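PDB 6I5R: sugar ABC transporter substrate-binding protein, BlMnBP1 from Bifidobacterium animalis subsp. lactis ATCC 27673, which binds manno-oligosaccharides such as mannobiose and probably delivers them to the membrane components of an ABC transporter for uptake. Local coordinates for residues W198-W203 with K409-I414. Sequence-based numbering, arbitrary orientation.
Sequences WAMGAW and KKIQDI. With BMA (beta-D-mannopyranose), chain B; BMA (beta-D-mannopyranose), chain C.
Met-200 and Ile-411 face each other where helix 197-201 meets the start of helix 409-420; their CB atoms lie 3.9 Å apart and both CA-CB bonds point across the interface. The two side chains cross obliquely. CG2 of Ile-411, anti to its own backbone N, settles against the Met-200 carbonyl, 3.2 Å from O, while CG1 comes to 3.3 Å from the same oxygen, making the isoleucine straddle it. That oxygen also accepts a backbone hydrogen bond from Trp-203 N, so it has a polar partner in its own segment even though it faces the isoleucine's hydrocarbon. Met-200 bends at chi2 (-98°) and chi3, leaving SD 3.9 Å from Gln-412 CG and CE 4.0 Å from Ile-411 CG2. Ile-411 CG2 also reaches CD1 of Trp-203, 4.0 Å away and oblique to the ring. No hydrogen bond spans the segments: Gln-412 offers its aliphatic CG to Met-200, and its NE2 bonds Phe-194 O. Tyr-244, Leu-247 and Trp-432 also touch Ile-411, bringing helices 239-252 and 425-443 into this apolar cluster.

Trp-198, two residues before Met-200, turns to the ligand instead. Its chi1 of 57° sets CG between the backbone N and carbonyl carbon, and the indole lies under the chain B mannose, whose C2 stands 3.6 Å above the ring centre, a CH-pi arrangement; Ala-199 CB lies toward the rim of the opposite face. Glu-196 accepts a hydrogen bond from NE1, which can limit rotation of the ring, and Trp-265 packs edge-to-face with it. An alanine in place of Trp-198 would probably strip the chain B mannose of this aromatic platform and leave Glu-196 without the indole donor. Such a platform beneath a pyranose is characteristic of sugar sites in periplasmic-binding-protein-type folds, here carried by a short helix packed on helix 409-420.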
# COMPACT_ATOMS: atom_id res chain seq x y z
N TRP A 198 -2.73 -4.64 8.98
CA TRP A 198 -2.43 -4.00 7.72
C TRP A 198 -2.97 -4.83 6.56
O TRP A 198 -3.35 -4.28 5.53
CB TRP A 198 -0.93 -3.78 7.55
CG TRP A 198 -0.16 -5.03 7.66
CD1 TRP A 198 0.45 -5.53 8.77
CD2 TRP A 198 0.05 -5.99 6.61
NE1 TRP A 198 1.03 -6.73 8.47
CE2 TRP A 198 0.78 -7.04 7.16
CE3 TRP A 198 -0.32 -6.06 5.27
CZ2 TRP A 198 1.17 -8.15 6.41
CZ3 TRP A 198 0.06 -7.15 4.54
CH2 TRP A 198 0.79 -8.19 5.11
N ALA A 199 -3.04 -6.16 6.74
CA ALA A 199 -3.57 -6.98 5.65
C ALA A 199 -5.08 -6.78 5.49
O ALA A 199 -5.62 -6.85 4.38
CB ALA A 199 -3.25 -8.45 5.90
N MET A 200 -5.76 -6.55 6.63
CA MET A 200 -7.19 -6.26 6.54
C MET A 200 -7.44 -4.84 6.00
O MET A 200 -8.34 -4.63 5.17
CB MET A 200 -7.85 -6.44 7.89
CG MET A 200 -7.87 -7.89 8.35
SD MET A 200 -9.46 -8.68 7.99
CE MET A 200 -9.27 -9.16 6.27
N GLY A 201 -6.61 -3.90 6.47
CA GLY A 201 -6.74 -2.53 5.99
C GLY A 201 -6.48 -2.39 4.50
O GLY A 201 -6.94 -1.42 3.88
N ALA A 202 -5.72 -3.32 3.91
CA ALA A 202 -5.41 -3.29 2.48
C ALA A 202 -6.66 -3.31 1.62
O ALA A 202 -6.64 -2.82 0.48
CB ALA A 202 -4.51 -4.48 2.13
N TRP A 203 -7.78 -3.83 2.14
CA TRP A 203 -8.99 -3.83 1.34
C TRP A 203 -9.42 -2.42 0.95
O TRP A 203 -10.09 -2.25 -0.08
CB TRP A 203 -10.11 -4.56 2.09
CG TRP A 203 -9.92 -6.04 2.02
CD1 TRP A 203 -9.08 -6.80 2.77
CD2 TRP A 203 -10.58 -6.93 1.11
NE1 TRP A 203 -9.18 -8.13 2.40
CE2 TRP A 203 -10.09 -8.23 1.38
CE3 TRP A 203 -11.52 -6.76 0.09
CZ2 TRP A 203 -10.52 -9.35 0.66
CZ3 TRP A 203 -11.95 -7.87 -0.61
CH2 TRP A 203 -11.44 -9.15 -0.33
N LYS A 409 -9.28 -2.36 11.57
CA LYS A 409 -10.19 -2.92 12.55
C LYS A 409 -11.61 -3.01 11.98
O LYS A 409 -12.33 -3.98 12.24
CB LYS A 409 -10.17 -2.09 13.84
CG LYS A 409 -9.09 -2.46 14.89
CD LYS A 409 -7.74 -2.06 14.43
CE LYS A 409 -6.76 -1.82 15.57
NZ LYS A 409 -6.20 -3.08 16.11
N LYS A 410 -12.01 -2.03 11.19
CA LYS A 410 -13.36 -2.06 10.62
C LYS A 410 -13.50 -3.22 9.63
O LYS A 410 -14.60 -3.74 9.42
CB LYS A 410 -13.67 -0.73 9.94
CG LYS A 410 -12.78 -0.42 8.72
CD LYS A 410 -13.25 0.83 7.98
CE LYS A 410 -12.44 1.11 6.72
NZ LYS A 410 -11.02 1.46 6.96
N ILE A 411 -12.40 -3.61 8.99
CA ILE A 411 -12.42 -4.72 8.05
C ILE A 411 -12.47 -6.04 8.80
O ILE A 411 -13.11 -7.00 8.36
CB ILE A 411 -11.18 -4.65 7.13
CG1 ILE A 411 -11.03 -3.28 6.51
CG2 ILE A 411 -11.21 -5.72 6.04
CD1 ILE A 411 -12.19 -2.85 5.65
N GLN A 412 -11.76 -6.11 9.93
CA GLN A 412 -11.90 -7.27 10.80
C GLN A 412 -13.36 -7.45 11.21
O GLN A 412 -13.86 -8.57 11.26
CB GLN A 412 -10.97 -7.12 12.02
CG GLN A 412 -9.51 -7.31 11.64
CD GLN A 412 -8.53 -6.99 12.76
OE1 GLN A 412 -8.82 -6.20 13.65
NE2 GLN A 412 -7.34 -7.61 12.69
N ASP A 413 -14.08 -6.34 11.43
CA ASP A 413 -15.48 -6.42 11.81
C ASP A 413 -16.31 -7.02 10.68
O ASP A 413 -17.22 -7.81 10.92
CB ASP A 413 -16.01 -5.04 12.19
CG ASP A 413 -17.40 -5.10 12.81
OD1 ASP A 413 -17.57 -5.95 13.70
OD2 ASP A 413 -18.27 -4.27 12.42
N ILE A 414 -15.98 -6.69 9.43
CA ILE A 414 -16.65 -7.34 8.31
C ILE A 414 -16.50 -8.86 8.43
O ILE A 414 -17.47 -9.61 8.29
CB ILE A 414 -16.12 -6.83 6.96
CG1 ILE A 414 -16.44 -5.35 6.78
CG2 ILE A 414 -16.74 -7.64 5.83
CD1 ILE A 414 -15.87 -4.71 5.54
C1 BMA B . 3.99 -5.35 5.00
C2 BMA B . 3.06 -4.31 5.70
C3 BMA B . 2.24 -3.64 4.65
C4 BMA B . 3.10 -3.17 3.48
C5 BMA B . 3.92 -4.32 2.91
C6 BMA B . 4.84 -3.86 1.80
O2 BMA B . 3.82 -3.26 6.29
O3 BMA B . 1.50 -2.52 5.16
O4 BMA B . 2.23 -2.69 2.49
O5 BMA B . 4.74 -4.84 3.97
O6 BMA B . 5.82 -2.93 2.30
C1 BMA C . 7.42 -8.88 6.68
C2 BMA C . 7.25 -8.52 5.18
C3 BMA C . 6.52 -7.19 5.07
C4 BMA C . 5.33 -7.13 6.00
C5 BMA C . 5.72 -7.55 7.42
C6 BMA C . 4.55 -7.47 8.37
O1 BMA C . 7.95 -10.17 6.64
O2 BMA C . 6.37 -9.53 4.59
O3 BMA C . 6.12 -6.93 3.77
O4 BMA C . 4.81 -5.80 6.05
O5 BMA C . 6.24 -8.87 7.38
O6 BMA C . 5.12 -7.48 9.69